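Local structure of putative cell surface protein (Streptococcus pyogenes, 4OFQ) at residues T54-K57 / E58-M61; Q45-D48 / Q49-G52. The protein is a streptococcal cell-surface adhesin of the antigen I/II family (AspA), whose C-terminal beta-sandwich region carries a bound calcium ion and probably supports attachment of the bacterium. All coordinates share one frame; numbering follows the deposited sequence.

Interaction 1 of 2, residues T54-K57 / E58-M61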
ATOM      1  N   THR A  54      25.492 -29.982 -18.312  1.00 25.47           N
ATOM      2  CA  THR A  54      26.096 -30.674 -17.179  1.00 25.23           C
ATOM      3  C   THR A  54      27.117 -29.790 -16.473  1.00 24.96           C
ATOM      4  O   THR A  54      28.206 -29.551 -16.999  1.00 29.86           O
ATOM      5  CB  THR A  54      26.787 -31.970 -17.619  1.00 26.53           C
ATOM      6  OG1 THR A  54      25.841 -32.783 -18.320  1.00 35.83           O
ATOM      7  CG2 THR A  54      27.310 -32.725 -16.405  1.00 30.56           C
ATOM      8  N   ALA A  55      26.756 -29.308 -15.288  1.00 23.76           N
ATOM      9  CA  ALA A  55      27.651 -28.490 -14.477  1.00 23.53           C
ATOM     10  C   ALA A  55      28.663 -29.371 -13.755  1.00 26.04           C
ATOM     11  O   ALA A  55      28.361 -30.517 -13.416  1.00 24.14           O
ATOM     12  CB  ALA A  55      26.860 -27.675 -13.480  1.00 22.16           C
ATOM     13  N   ALA A  56      29.864 -28.840 -13.529  1.00 24.67           N
ATOM     14  CA  ALA A  56      30.885 -29.552 -12.767  1.00 25.28           C
ATOM     15  C   ALA A  56      30.411 -29.802 -11.343  1.00 24.30           C
ATOM     16  O   ALA A  56      29.715 -28.970 -10.761  1.00 23.21           O
ATOM     17  CB  ALA A  56      32.183 -28.769 -12.756  1.00 26.13           C
ATOM     18  N   LYS A  57      30.802 -30.944 -10.778  1.00 24.78           N
ATOM     19  CA  LYS A  57      30.361 -31.312  -9.429  1.00 37.63           C
ATOM     20  C   LYS A  57      30.759 -30.255  -8.407  1.00 23.60           C
ATOM     21  O   LYS A  57      29.997 -29.949  -7.498  1.00 22.61           O
ATOM     22  CB  LYS A  57      30.928 -32.671  -9.017  1.00 46.40           C
ATOM     23  CG  LYS A  57      30.535 -33.819  -9.937  1.00 60.76           C
ATOM     24  CD  LYS A  57      29.045 -34.138  -9.843  1.00 67.30           C
ATOM     25  CE  LYS A  57      28.678 -35.356 -10.695  1.00 70.36           C
ATOM     26  NZ  LYS A  57      27.294 -35.857 -10.421  1.00 69.36           N
ATOM     27  N   GLU A  58      31.957 -29.704  -8.566  1.00 24.44           N
ATOM     28  CA  GLU A  58      32.442 -28.650  -7.683  1.00 24.25           C
ATOM     29  C   GLU A  58      31.619 -27.364  -7.800  1.00 23.21           C
ATOM     30  O   GLU A  58      31.465 -26.639  -6.828  1.00 22.62           O
ATOM     31  CB  GLU A  58      33.919 -28.345  -7.952  1.00 25.63           C
ATOM     32  CG  GLU A  58      34.853 -29.526  -7.723  1.00 40.71           C
ATOM     33  CD  GLU A  58      35.009 -30.429  -8.946  1.00 44.68           C
ATOM     34  OE1 GLU A  58      34.261 -30.263  -9.933  1.00 35.11           O
ATOM     35  OE2 GLU A  58      35.890 -31.314  -8.916  1.00 53.05           O
ATOM     36  N   SER A  59      31.102 -27.078  -8.989  1.00 23.08           N
ATOM     37  CA  SER A  59      30.271 -25.897  -9.178  1.00 22.18           C
ATOM     38  C   SER A  59      28.892 -26.111  -8.559  1.00 21.42           C
ATOM     39  O   SER A  59      28.332 -25.203  -7.929  1.00 20.42           O
ATOM     40  CB  SER A  59      30.144 -25.560 -10.668  1.00 26.54           C
ATOM     41  OG  SER A  59      31.428 -25.369 -11.239  1.00 27.93           O
ATOM     42  N   VAL A  60      28.356 -27.318  -8.725  1.00 20.87           N
ATOM     43  CA  VAL A  60      27.065 -27.662  -8.126  1.00 19.87           C
ATOM     44  C   VAL A  60      27.108 -27.510  -6.609  1.00 20.73           C
ATOM     45  O   VAL A  60      26.144 -27.038  -5.986  1.00 18.45           O
ATOM     46  CB  VAL A  60      26.627 -29.093  -8.510  1.00 20.25           C
ATOM     47  CG1 VAL A  60      25.399 -29.517  -7.706  1.00 19.44           C
ATOM     48  CG2 VAL A  60      26.343 -29.165 -10.000  1.00 20.66           C
ATOM     49  N   MET A  61      28.243 -27.874  -6.018  1.00 20.68           N
ATOM     50  CA  MET A  61      28.415 -27.776  -4.569  1.00 20.29           C
ATOM     51  C   MET A  61      28.263 -26.359  -4.028  1.00 19.34           C
ATOM     52  O   MET A  61      28.019 -26.172  -2.838  1.00 22.23           O
ATOM     53  CB  MET A  61      29.776 -28.351  -4.142  1.00 21.15           C
ATOM     54  CG  MET A  61      29.837 -29.861  -4.216  1.00 24.86           C
ATOM     55  SD  MET A  61      31.497 -30.486  -3.871  1.00 82.44           S
ATOM     56  CE  MET A  61      31.902 -29.551  -2.397  1.00 35.86           C
TER
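Ala56 O is gripped by two backbone amides of the short helix that starts right after it. Val60 N gives the sound bond, 3.0 Å to Ala56 O and fairly straight at 163°, approaching almost head-on to the carbonyl. Ser59 N lies 2.9 Å from Ala56 O but is bent to 124°, a weak second bond. One residue on, Met61 N repeats the i to i+4 pattern by bonding to Lys57 O at 3.1 Å. This is how a single helical turn is built: the residue at the N-cap, Ala56, lends its carbonyl to the first closing bond, and its side chain is a methyl with no polar atom of its own to cap the turn.

The side chains pack round this turn. With CG2 beside its own backbone N and opposite the carbonyl carbon, Val60 leans that methyl back over the start of the turn, where it meets Ala55 CB at 3.8 Å and also lies against Ala56 O. Ala56 CB is approached by two oxygens, Ser59 OG and Glu58 OE1, each 3.8 Å away. The Glu58 chain bends at chi2 (87°), which folds its carboxylate back toward the N-terminal end of the helix, a placement that would probably suit the helix dipole. Met61 runs its CG alongside Lys57 O.

Helix 57-60 is thus a one-turn element at the surface, following the loop from strand 38-45 and leading into strand 64-70. Ala55 and Ser59 both rest on Phe175, between strands 164-174 and 177-188, and Ala55 N bonds to Tyr139 OH of helix 135-143.

Interaction 2 of 2, residues Q45-D48 / Q49-G52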
ATOM      1  N   GLN A  45      12.823 -17.465 -10.257  1.00 12.23           N
ATOM      2  CA  GLN A  45      14.195 -17.954 -10.185  1.00 12.56           C
ATOM      3  C   GLN A  45      14.422 -18.694 -11.499  1.00 13.42           C
ATOM      4  O   GLN A  45      13.821 -19.744 -11.740  1.00 15.49           O
ATOM      5  CB  GLN A  45      14.339 -18.886  -8.974  1.00 12.98           C
ATOM      6  CG  GLN A  45      15.724 -19.511  -8.716  1.00 12.53           C
ATOM      7  CD  GLN A  45      15.789 -20.169  -7.331  1.00 15.23           C
ATOM      8  OE1 GLN A  45      14.753 -20.516  -6.751  1.00 13.32           O
ATOM      9  NE2 GLN A  45      17.002 -20.331  -6.793  1.00 14.00           N
ATOM     10  N   ASP A  46      15.278 -18.128 -12.353  1.00 14.07           N
ATOM     11  CA  ASP A  46      15.357 -18.498 -13.762  1.00 15.02           C
ATOM     12  C   ASP A  46      16.405 -19.581 -14.016  1.00 20.82           C
ATOM     13  O   ASP A  46      17.602 -19.333 -13.901  1.00 16.42           O
ATOM     14  CB  ASP A  46      15.697 -17.236 -14.569  1.00 15.57           C
ATOM     15  CG  ASP A  46      15.815 -17.481 -16.068  1.00 19.11           C
ATOM     16  OD1 ASP A  46      15.449 -18.567 -16.565  1.00 18.28           O
ATOM     17  OD2 ASP A  46      16.264 -16.544 -16.761  1.00 17.40           O
ATOM     18  N   PHE A  47      15.955 -20.769 -14.395  1.00 15.97           N
ATOM     19  CA  PHE A  47      16.873 -21.881 -14.631  1.00 16.62           C
ATOM     20  C   PHE A  47      16.872 -22.312 -16.085  1.00 17.76           C
ATOM     21  O   PHE A  47      17.588 -23.233 -16.464  1.00 18.48           O
ATOM     22  CB  PHE A  47      16.507 -23.082 -13.764  1.00 16.27           C
ATOM     23  CG  PHE A  47      16.808 -22.892 -12.302  1.00 17.06           C
ATOM     24  CD1 PHE A  47      17.879 -22.114 -11.900  1.00 15.31           C
ATOM     25  CD2 PHE A  47      16.022 -23.500 -11.335  1.00 14.87           C
ATOM     26  CE1 PHE A  47      18.162 -21.938 -10.542  1.00 14.66           C
ATOM     27  CE2 PHE A  47      16.302 -23.335  -9.982  1.00 18.34           C
ATOM     28  CZ  PHE A  47      17.370 -22.555  -9.587  1.00 15.56           C
ATOM     29  N   ASP A  48      16.063 -21.642 -16.894  1.00 21.62           N
ATOM     30  CA  ASP A  48      15.891 -22.016 -18.293  1.00 22.62           C
ATOM     31  C   ASP A  48      17.203 -22.296 -19.047  1.00 27.53           C
ATOM     32  O   ASP A  48      17.311 -23.295 -19.759  1.00 24.43           O
ATOM     33  CB  ASP A  48      15.063 -20.956 -19.019  1.00 23.32           C
ATOM     34  CG  ASP A  48      14.774 -21.336 -20.446  1.00 31.63           C
ATOM     35  OD1 ASP A  48      13.958 -22.253 -20.658  1.00 37.45           O
ATOM     36  OD2 ASP A  48      15.366 -20.722 -21.350  1.00 36.18           O
ATOM     37  N   GLN A  49      18.196 -21.427 -18.876  1.00 20.26           N
ATOM     38  CA  GLN A  49      19.455 -21.552 -19.613  1.00 30.11           C
ATOM     39  C   GLN A  49      20.226 -22.831 -19.269  1.00 29.42           C
ATOM     40  O   GLN A  49      21.031 -23.314 -20.067  1.00 29.15           O
ATOM     41  CB  GLN A  49      20.360 -20.345 -19.347  1.00 36.44           C
ATOM     42  CG  GLN A  49      20.050 -19.127 -20.187  1.00 51.33           C
ATOM     43  CD  GLN A  49      20.216 -19.378 -21.676  1.00 55.12           C
ATOM     44  OE1 GLN A  49      21.327 -19.579 -22.166  1.00 58.51           O
ATOM     45  NE2 GLN A  49      19.106 -19.362 -22.402  1.00 55.16           N
ATOM     46  N   TYR A  50      19.985 -23.364 -18.077  1.00 20.62           N
ATOM     47  CA  TYR A  50      20.745 -24.512 -17.579  1.00 20.80           C
ATOM     48  C   TYR A  50      20.246 -25.856 -18.106  1.00 29.57           C
ATOM     49  O   TYR A  50      20.909 -26.874 -17.915  1.00 21.86           O
ATOM     50  CB  TYR A  50      20.727 -24.532 -16.052  1.00 22.24           C
ATOM     51  CG  TYR A  50      21.284 -23.281 -15.431  1.00 19.15           C
ATOM     52  CD1 TYR A  50      22.511 -22.776 -15.836  1.00 21.70           C
ATOM     53  CD2 TYR A  50      20.575 -22.590 -14.451  1.00 22.01           C
ATOM     54  CE1 TYR A  50      23.030 -21.618 -15.275  1.00 24.50           C
ATOM     55  CE2 TYR A  50      21.085 -21.425 -13.889  1.00 19.19           C
ATOM     56  CZ  TYR A  50      22.319 -20.955 -14.303  1.00 18.55           C
ATOM     57  OH  TYR A  50      22.835 -19.811 -13.745  1.00 20.48           O
ATOM     58  N   LYS A  51      19.082 -25.859 -18.753  1.00 24.96           N
ATOM     59  CA  LYS A  51      18.460 -27.101 -19.212  1.00 22.23           C
ATOM     60  C   LYS A  51      19.364 -27.925 -20.111  1.00 23.60           C
ATOM     61  O   LYS A  51      19.941 -27.410 -21.066  1.00 24.45           O
ATOM     62  CB  LYS A  51      17.155 -26.796 -19.955  1.00 23.48           C
ATOM     63  CG  LYS A  51      16.394 -28.028 -20.411  1.00 28.48           C
ATOM     64  CD  LYS A  51      15.080 -27.651 -21.084  1.00 39.16           C
ATOM     65  CE  LYS A  51      14.266 -28.880 -21.459  1.00 47.73           C
ATOM     66  NZ  LYS A  51      12.955 -28.512 -22.077  1.00 52.37           N
ATOM     67  N   GLY A  52      19.494 -29.209 -19.791  1.00 23.93           N
ATOM     68  CA  GLY A  52      20.218 -30.143 -20.633  1.00 28.19           C
ATOM     69  C   GLY A  52      21.730 -30.044 -20.556  1.00 29.93           C
ATOM     70  O   GLY A  52      22.430 -30.805 -21.219  1.00 31.11           O
TER
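Phe47 and Tyr50 share nearly the same first torsion, chi1 -71° and -58°, which sets each ring opposite its own carbonyl carbon and brings the two together on one side of a 3-10 turn. Phe47 CD1 arrives at the edge of the Tyr50 ring, in its plane, 3.7 Å from Tyr50 CD2 and almost as near to Tyr50 CE2. The two side chains run at a slant to each other, touching through these few carbons.

The backbone between them is turned by i to i+3 bonds. Tyr50 N bonds to Phe47 O at 2.9 Å, with the donor standing above the carbonyl plane. A second link of this kind, Lys51 N to Asp48 O, is longer at 3.3 Å yet straighter, its N-H...O angle being 165°. Tyr50 CB, 3.4 Å from Phe47 O, packs against the oxygen its own amide holds.

Before the turn, Asp46 OD1 accepts from Asp48 N at 3.2 Å, from the anti side and well out of the carboxylate plane, forming an Asx turn just ahead of the 3-10 segment. Asp46 OD2 is held in turn by Gln15 N. Asp48 OD2 and Gln49 NE2 come no nearer than 4.1 Å, their carboxylate and amide planes steeply inclined, and the extended Lys51 chain leads away from the turn.

The phenolic end of Tyr50 is fixed by Asp174 OD2 on strand 164-174, while Phe175 meets its ring edge-to-face. Phe47 settles among Phe138 and Val143 of helix 135-143 and Ile149 of strand 149-157, so the turn at the end of strand 38-45 joins both sheets of this half of the molecule to that helix.

How the interactions relate
From the N terminus, the chain leaves strand 38-45 and at once meets interaction 2, whose 3-10 turn closes within residues 45-52. Interaction 1 opens after this, at residues 54-61, and ends just before strand 64-70. The two therefore stand in series, neither nested nor crossed, with centres about 14 Å apart; they adjoin in sequence and otherwise do not touch. Together they shape the connection from strand 38-45, in the five-stranded antiparallel sheet, to strand 64-70, in the mixed six-stranded sheet. Phe175 is a shared neighbour, and helix 135-143 borders both. Interaction 2 is partly buried, whereas interaction 1 lies farther out on the surface.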